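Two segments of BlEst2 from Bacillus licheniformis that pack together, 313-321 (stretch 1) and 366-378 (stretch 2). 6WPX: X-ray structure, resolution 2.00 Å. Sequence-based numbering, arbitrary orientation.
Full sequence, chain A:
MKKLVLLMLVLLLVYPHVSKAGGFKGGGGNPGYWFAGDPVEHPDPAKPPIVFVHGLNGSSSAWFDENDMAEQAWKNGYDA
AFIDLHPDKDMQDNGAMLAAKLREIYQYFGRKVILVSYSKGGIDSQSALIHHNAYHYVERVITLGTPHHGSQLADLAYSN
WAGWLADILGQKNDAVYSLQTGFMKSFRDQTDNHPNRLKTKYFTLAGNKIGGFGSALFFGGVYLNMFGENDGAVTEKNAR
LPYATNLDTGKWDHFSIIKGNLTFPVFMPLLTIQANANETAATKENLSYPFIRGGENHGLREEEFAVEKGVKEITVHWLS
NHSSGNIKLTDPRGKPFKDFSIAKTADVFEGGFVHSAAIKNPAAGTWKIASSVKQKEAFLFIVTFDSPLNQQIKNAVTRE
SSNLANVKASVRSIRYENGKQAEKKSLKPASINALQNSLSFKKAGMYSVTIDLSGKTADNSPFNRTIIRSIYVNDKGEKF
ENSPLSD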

ATOM      1  N   GLU A 313     -12.664 -19.566   4.197  1.00 28.54           N
ATOM      2  CA  GLU A 313     -12.042 -19.339   2.907  1.00 27.72           C
ATOM      3  C   GLU A 313     -10.562 -19.115   3.050  1.00 29.97           C
ATOM      4  O   GLU A 313     -10.099 -18.513   4.014  1.00 29.69           O
ATOM      5  CB  GLU A 313     -12.647 -18.082   2.235  1.00 29.16           C
ATOM      6  CG  GLU A 313     -12.276 -17.925   0.766  1.00 39.07           C
ATOM      7  CD  GLU A 313     -12.831 -16.715   0.040  1.00 55.39           C
ATOM      8  OE1 GLU A 313     -12.986 -15.647   0.670  1.00 57.16           O
ATOM      9  OE2 GLU A 313     -13.061 -16.824  -1.185  1.00 46.82           O
ATOM     10  N   ILE A 314      -9.826 -19.542   2.036  1.00 25.58           N
ATOM     11  CA  ILE A 314      -8.426 -19.227   1.862  1.00 22.43           C
ATOM     12  C   ILE A 314      -8.312 -18.600   0.477  1.00 22.76           C
ATOM     13  O   ILE A 314      -9.027 -18.996  -0.440  1.00 20.62           O
ATOM     14  CB  ILE A 314      -7.418 -20.419   2.056  1.00 24.18           C
ATOM     15  CG1 ILE A 314      -7.739 -21.627   1.145  1.00 24.49           C
ATOM     16  CG2 ILE A 314      -7.297 -20.839   3.540  1.00 25.55           C
ATOM     17  CD1 ILE A 314      -6.610 -22.679   1.005  1.00 21.35           C
ATOM     18  N   THR A 315      -7.427 -17.613   0.340  1.00 19.66           N
ATOM     19  CA  THR A 315      -7.032 -17.068  -0.957  1.00 18.60           C
ATOM     20  C   THR A 315      -5.576 -17.477  -1.020  1.00 22.08           C
ATOM     21  O   THR A 315      -4.886 -17.456   0.007  1.00 19.74           O
ATOM     22  CB  THR A 315      -7.370 -15.596  -1.191  1.00 20.89           C
ATOM     23  OG1 THR A 315      -6.449 -14.745  -0.503  1.00 18.69           O
ATOM     24  CG2 THR A 315      -8.845 -15.241  -0.861  1.00 21.35           C
ATOM     25  N   VAL A 316      -5.148 -17.957  -2.178  1.00 19.44           N
ATOM     26  CA  VAL A 316      -3.822 -18.546  -2.380  1.00 18.21           C
ATOM     27  C   VAL A 316      -3.181 -17.830  -3.549  1.00 18.80           C
ATOM     28  O   VAL A 316      -3.760 -17.762  -4.628  1.00 19.39           O
ATOM     29  CB  VAL A 316      -3.941 -20.083  -2.610  1.00 22.23           C
ATOM     30  CG1 VAL A 316      -2.571 -20.750  -2.712  1.00 21.20           C
ATOM     31  CG2 VAL A 316      -4.771 -20.751  -1.522  1.00 22.62           C
ATOM     32  N   HIS A 317      -2.014 -17.246  -3.309  1.00 14.09           N
ATOM     33  CA  HIS A 317      -1.332 -16.441  -4.304  1.00 14.24           C
ATOM     34  C   HIS A 317       0.102 -16.843  -4.490  1.00 19.93           C
ATOM     35  O   HIS A 317       0.843 -16.931  -3.512  1.00 19.42           O
ATOM     36  CB  HIS A 317      -1.383 -14.947  -3.905  1.00 13.13           C
ATOM     37  CG  HIS A 317      -2.738 -14.518  -3.480  1.00 15.79           C
ATOM     38  ND1 HIS A 317      -3.659 -14.049  -4.395  1.00 16.82           N
ATOM     39  CD2 HIS A 317      -3.311 -14.558  -2.260  1.00 16.16           C
ATOM     40  CE1 HIS A 317      -4.766 -13.831  -3.709  1.00 15.89           C
ATOM     41  NE2 HIS A 317      -4.603 -14.115  -2.422  1.00 16.01           N
ATOM     42  N   TRP A 318       0.508 -17.016  -5.748  1.00 18.47           N
ATOM     43  CA  TRP A 318       1.908 -17.265  -6.064  1.00 18.79           C
ATOM     44  C   TRP A 318       2.359 -16.076  -6.920  1.00 20.18           C
ATOM     45  O   TRP A 318       2.001 -15.980  -8.090  1.00 20.80           O
ATOM     46  CB  TRP A 318       2.108 -18.607  -6.784  1.00 18.56           C
ATOM     47  CG  TRP A 318       3.555 -18.958  -7.007  1.00 20.13           C
ATOM     48  CD1 TRP A 318       4.346 -18.563  -8.048  1.00 23.27           C
ATOM     49  CD2 TRP A 318       4.380 -19.777  -6.161  1.00 19.93           C
ATOM     50  NE1 TRP A 318       5.611 -19.097  -7.912  1.00 22.63           N
ATOM     51  CE2 TRP A 318       5.664 -19.829  -6.749  1.00 23.15           C
ATOM     52  CE3 TRP A 318       4.169 -20.435  -4.930  1.00 20.98           C
ATOM     53  CZ2 TRP A 318       6.714 -20.570  -6.190  1.00 21.99           C
ATOM     54  CZ3 TRP A 318       5.227 -21.135  -4.354  1.00 22.23           C
ATOM     55  CH2 TRP A 318       6.471 -21.225  -5.000  1.00 22.84           C
ATOM     56  N   LEU A 319       3.091 -15.141  -6.312  1.00 16.41           N
ATOM     57  CA  LEU A 319       3.623 -13.968  -7.030  1.00 15.42           C
ATOM     58  C   LEU A 319       4.942 -14.356  -7.613  1.00 19.30           C
ATOM     59  O   LEU A 319       5.731 -15.008  -6.941  1.00 18.90           O
ATOM     60  CB  LEU A 319       3.808 -12.756  -6.108  1.00 14.85           C
ATOM     61  CG  LEU A 319       2.536 -12.052  -5.611  1.00 17.83           C
ATOM     62  CD1 LEU A 319       1.920 -12.798  -4.414  1.00 17.68           C
ATOM     63  CD2 LEU A 319       2.853 -10.627  -5.244  1.00 19.17           C
ATOM     64  N   SER A 320       5.168 -13.996  -8.881  1.00 19.17           N
ATOM     65  CA  SER A 320       6.388 -14.342  -9.611  1.00 20.33           C
ATOM     66  C   SER A 320       6.792 -13.202 -10.553  1.00 24.44           C
ATOM     67  O   SER A 320       5.981 -12.330 -10.846  1.00 22.73           O
ATOM     68  CB  SER A 320       6.153 -15.609 -10.433  1.00 24.37           C
ATOM     69  OG  SER A 320       7.309 -15.981 -11.176  1.00 25.76           O
ATOM     70  N   ASN A 321       8.033 -13.225 -11.036  1.00 25.72           N
ATOM     71  CA  ASN A 321       8.495 -12.241 -12.004  1.00 27.54           C
ATOM     72  C   ASN A 321       8.064 -12.665 -13.418  1.00 35.32           C
ATOM     73  O   ASN A 321       8.200 -11.883 -14.360  1.00 37.91           O
ATOM     74  CB  ASN A 321      10.010 -12.031 -11.910  1.00 27.50           C
ATOM     75  CG  ASN A 321      10.804 -13.286 -12.062  1.00 40.62           C
ATOM     76  OD1 ASN A 321      10.698 -14.212 -11.260  1.00 28.35           O
ATOM     77  ND2 ASN A 321      11.691 -13.297 -13.042  1.00 39.01           N
ATOM     78  N   THR A 366      -2.691 -30.366   5.926  1.00 27.44           N
ATOM     79  CA  THR A 366      -1.547 -29.832   5.214  1.00 26.29           C
ATOM     80  C   THR A 366      -1.831 -29.777   3.722  1.00 29.66           C
ATOM     81  O   THR A 366      -1.967 -30.816   3.056  1.00 31.20           O
ATOM     82  CB  THR A 366      -0.280 -30.678   5.484  1.00 30.49           C
ATOM     83  OG1 THR A 366      -0.151 -30.894   6.881  1.00 27.55           O
ATOM     84  CG2 THR A 366       0.994 -30.024   4.917  1.00 23.01           C
ATOM     85  N   TRP A 367      -1.888 -28.571   3.208  1.00 22.99           N
ATOM     86  CA  TRP A 367      -2.041 -28.298   1.788  1.00 23.06           C
ATOM     87  C   TRP A 367      -0.647 -28.076   1.266  1.00 25.24           C
ATOM     88  O   TRP A 367       0.272 -27.871   2.049  1.00 24.63           O
ATOM     89  CB  TRP A 367      -2.843 -27.010   1.572  1.00 22.09           C
ATOM     90  CG  TRP A 367      -4.304 -27.166   1.814  1.00 24.70           C
ATOM     91  CD1 TRP A 367      -4.910 -27.479   2.994  1.00 28.24           C
ATOM     92  CD2 TRP A 367      -5.345 -27.050   0.844  1.00 25.40           C
ATOM     93  NE1 TRP A 367      -6.268 -27.533   2.825  1.00 29.01           N
ATOM     94  CE2 TRP A 367      -6.568 -27.262   1.515  1.00 30.36           C
ATOM     95  CE3 TRP A 367      -5.372 -26.722  -0.523  1.00 27.15           C
ATOM     96  CZ2 TRP A 367      -7.804 -27.224   0.856  1.00 30.14           C
ATOM     97  CZ3 TRP A 367      -6.603 -26.643  -1.167  1.00 29.34           C
ATOM     98  CH2 TRP A 367      -7.797 -26.903  -0.481  1.00 30.69           C
ATOM     99  N   LYS A 368      -0.490 -28.066  -0.055  1.00 23.17           N
ATOM    100  CA  LYS A 368       0.807 -27.868  -0.679  1.00 21.57           C
ATOM    101  C   LYS A 368       0.631 -27.156  -1.996  1.00 24.21           C
ATOM    102  O   LYS A 368      -0.217 -27.531  -2.815  1.00 23.52           O
ATOM    103  CB  LYS A 368       1.509 -29.236  -0.859  1.00 24.58           C
ATOM    104  CG  LYS A 368       2.877 -29.202  -1.553  1.00 29.76           C
ATOM    105  CD  LYS A 368       3.585 -30.587  -1.540  1.00 38.21           C
ATOM    106  CE  LYS A 368       2.916 -31.644  -2.390  1.00 52.60           C
ATOM    107  NZ  LYS A 368       3.757 -32.873  -2.511  1.00 62.01           N
ATOM    108  N   ILE A 369       1.425 -26.102  -2.193  1.00 21.32           N
ATOM    109  CA  ILE A 369       1.451 -25.388  -3.460  1.00 20.53           C
ATOM    110  C   ILE A 369       2.702 -25.866  -4.182  1.00 22.58           C
ATOM    111  O   ILE A 369       3.715 -26.154  -3.539  1.00 22.59           O
ATOM    112  CB  ILE A 369       1.377 -23.835  -3.328  1.00 23.36           C
ATOM    113  CG1 ILE A 369       1.095 -23.178  -4.729  1.00 24.45           C
ATOM    114  CG2 ILE A 369       2.668 -23.263  -2.715  1.00 23.11           C
ATOM    115  CD1 ILE A 369       0.221 -22.020  -4.710  1.00 27.95           C
ATOM    116  N   ALA A 370       2.630 -25.954  -5.498  1.00 20.35           N
ATOM    117  CA  ALA A 370       3.764 -26.343  -6.312  1.00 21.57           C
ATOM    118  C   ALA A 370       3.855 -25.414  -7.508  1.00 27.61           C
ATOM    119  O   ALA A 370       2.851 -25.128  -8.147  1.00 27.68           O
ATOM    120  CB  ALA A 370       3.643 -27.809  -6.748  1.00 22.64           C
ATOM    121  N   SER A 371       5.057 -24.917  -7.782  1.00 25.42           N
ATOM    122  CA  SER A 371       5.320 -24.079  -8.954  1.00 25.18           C
ATOM    123  C   SER A 371       6.389 -24.778  -9.775  1.00 29.04           C
ATOM    124  O   SER A 371       7.469 -25.080  -9.260  1.00 27.41           O
ATOM    125  CB  SER A 371       5.812 -22.695  -8.547  1.00 26.54           C
ATOM    126  OG  SER A 371       6.047 -21.885  -9.685  1.00 32.73           O
ATOM    127  N   SER A 372       6.057 -25.093 -11.025  1.00 27.52           N
ATOM    128  CA  SER A 372       6.984 -25.739 -11.950  1.00 28.58           C
ATOM    129  C   SER A 372       7.316 -24.716 -13.015  1.00 30.48           C
ATOM    130  O   SER A 372       6.423 -24.191 -13.669  1.00 29.39           O
ATOM    131  CB  SER A 372       6.368 -26.998 -12.561  1.00 34.33           C
ATOM    132  OG  SER A 372       7.316 -27.704 -13.343  1.00 43.51           O
ATOM    133  N   VAL A 373       8.596 -24.374 -13.125  1.00 28.50           N
ATOM    134  CA  VAL A 373       9.070 -23.363 -14.071  1.00 29.74           C
ATOM    135  C   VAL A 373      10.151 -23.924 -14.996  1.00 35.19           C
ATOM    136  O   VAL A 373      10.871 -24.839 -14.608  1.00 34.62           O
ATOM    137  CB  VAL A 373       9.549 -22.063 -13.352  1.00 33.09           C
ATOM    138  CG1 VAL A 373       8.396 -21.323 -12.674  1.00 32.35           C
ATOM    139  CG2 VAL A 373      10.666 -22.349 -12.354  1.00 32.35           C
ATOM    140  N   LYS A 374      10.295 -23.319 -16.167  1.00 35.76           N
ATOM    141  CA  LYS A 374      11.343 -23.662 -17.168  1.00 38.87           C
ATOM    142  C   LYS A 374      12.420 -22.580 -17.106  1.00 45.20           C
ATOM    143  O   LYS A 374      13.569 -22.863 -17.433  1.00 45.20           O
ATOM    144  CB  LYS A 374      10.755 -23.695 -18.577  1.00 42.93           C
ATOM    145  N   GLN A 375      11.997 -21.385 -16.696  1.00 43.13           N
ATOM    146  CA  GLN A 375      12.831 -20.181 -16.524  1.00 42.67           C
ATOM    147  C   GLN A 375      12.846 -19.852 -15.027  1.00 42.51           C
ATOM    148  O   GLN A 375      11.823 -19.991 -14.398  1.00 40.37           O
ATOM    149  CB  GLN A 375      12.180 -19.059 -17.319  1.00 44.54           C
ATOM    150  CG  GLN A 375      12.720 -17.667 -17.023  1.00 56.05           C
ATOM    151  CD  GLN A 375      12.278 -16.700 -18.096  1.00 69.06           C
ATOM    152  OE1 GLN A 375      12.790 -16.729 -19.218  1.00 68.98           O
ATOM    153  NE2 GLN A 375      11.332 -15.833 -17.759  1.00 40.97           N
ATOM    154  N   LYS A 376      13.996 -19.421 -14.537  1.00 37.00           N
ATOM    155  CA  LYS A 376      14.297 -19.045 -13.139  1.00 34.03           C
ATOM    156  C   LYS A 376      13.266 -18.030 -12.624  1.00 32.74           C
ATOM    157  O   LYS A 376      12.897 -17.111 -13.366  1.00 29.87           O
ATOM    158  CB  LYS A 376      15.725 -18.497 -13.118  1.00 37.23           C
ATOM    159  CG  LYS A 376      16.325 -18.201 -11.760  1.00 56.52           C
ATOM    160  CD  LYS A 376      17.698 -17.596 -11.867  1.00 69.24           C
ATOM    161  CE  LYS A 376      18.534 -18.244 -12.951  1.00 81.78           C
ATOM    162  NZ  LYS A 376      19.684 -17.412 -13.376  1.00 90.69           N
ATOM    163  N   GLU A 377      12.783 -18.236 -11.400  1.00 27.39           N
ATOM    164  CA  GLU A 377      11.804 -17.280 -10.846  1.00 25.88           C
ATOM    165  C   GLU A 377      12.122 -16.935  -9.395  1.00 28.13           C
ATOM    166  O   GLU A 377      12.723 -17.727  -8.731  1.00 26.47           O
ATOM    167  CB  GLU A 377      10.373 -17.817 -10.928  1.00 26.55           C
ATOM    168  CG  GLU A 377      10.078 -18.871  -9.883  1.00 30.16           C
ATOM    169  CD  GLU A 377       8.623 -19.230  -9.684  1.00 36.41           C
ATOM    170  OE1 GLU A 377       7.777 -18.481 -10.137  1.00 29.95           O
ATOM    171  OE2 GLU A 377       8.365 -20.240  -9.052  1.00 25.50           O
ATOM    172  N   ALA A 378      11.859 -15.688  -9.035  1.00 26.09           N
ATOM    173  CA  ALA A 378      11.805 -15.296  -7.618  1.00 25.45           C
ATOM    174  C   ALA A 378      10.304 -15.329  -7.292  1.00 25.17           C
ATOM    175  O   ALA A 378       9.507 -14.971  -8.146  1.00 24.89           O
ATOM    176  CB  ALA A 378      12.403 -13.951  -7.345  1.00 26.32           C
TER

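The most unusual feature of this contact is a buried carboxylate, that of Glu-377, which gathers hydrogen bonds from three side chains beside an apolar patch formed by Ile-314, Val-316, Trp-367 and Ile-369. Trp-318 NE1 donates to Glu-377 OE1 over 3.2 Å with a nearly straight N-H...O angle of 170°, and makes a second, weak bond to Glu-377 OE2, also at 3.2 Å but bent to 134°. Ser-320 OG donates to Glu-377 OE1 at 2.7 Å. Within the second stretch, Ser-371 OG donates to Glu-377 OE2 at 2.9 Å, and OE2 is also hydrogen-bonded elsewhere in the structure. Both oxygens are therefore supplied with donors, as a carboxylate removed from solvent requires.

The side-chain conformations bring these groups together. The CA-to-CB bond of Glu-377 points sideways, but with chi1 in p and chi2 in t the chain extends so that its end comes nearer to the first stretch. Trp-318 and Ser-320 lie two positions apart on strand 313-320, and both have chi1 in t; their donors converge on the same oxygen, OE1, which lies at the edge of the indole, near its plane, where the N-H can address it directly.

Trp-318 is also the largest contributor to the contact, with 105 Å² covered of the 514 Å² buried in total over both sides. Its CA-to-CB bond points toward the other stretch, and the long ring spans much of the gap between strands whose axes come no closer than 9.3 Å. Ser-371 CB lies over one face of the indole, 3.3 Å from Trp-318 CZ2, a close approach for which a small side chain is well suited. Trp-318 CZ3 meets Ile-369 CG2 at 3.7 Å. The tryptophan thus joins the polar cluster to the apolar part of the interface: its nitrogen serves the carboxylate while its carbons pack against Ile-369 CG2 and Ser-371 CB.

Strands 313-320 and 366-372 run in roughly the same direction, with an angle of 26° between them, and face each other through side chains rather than backbone hydrogen bonds. Alternate residues, Ile-314, Val-316 and Trp-318 on one strand and Trp-367, Ile-369 and Ser-371 on the other, point toward the partner. Val-316 CG1 touches Ile-369 CD1 at 3.7 Å, so Ile-369 packs against both Val-316 and Trp-318, with 76 Å² covered. Farther along, Ile-314 CD1 sits over one face of the Trp-367 ring, 4.5 Å from Trp-367 CE3, a looser contact.

Near the end of strand 313-320 the close backbone partner is instead strand 377-378, with the CA atoms of Ser-320 and Ala-378 separated by 5.9 Å. Here Ala-378 N donates to Asn-321 OD1 at 2.9 Å, with an angle of 154°. The CA-to-CB bond of Asn-321 points sideways, but its amide end comes nearer and presents a carbonyl oxygen to the main-chain N-H. A CA-H...O contact from Ser-320 CA to Ala-378 O, 3.5 Å long, adds to this junction, and the small methyl of Ala-378 accompanies the close backbone approach.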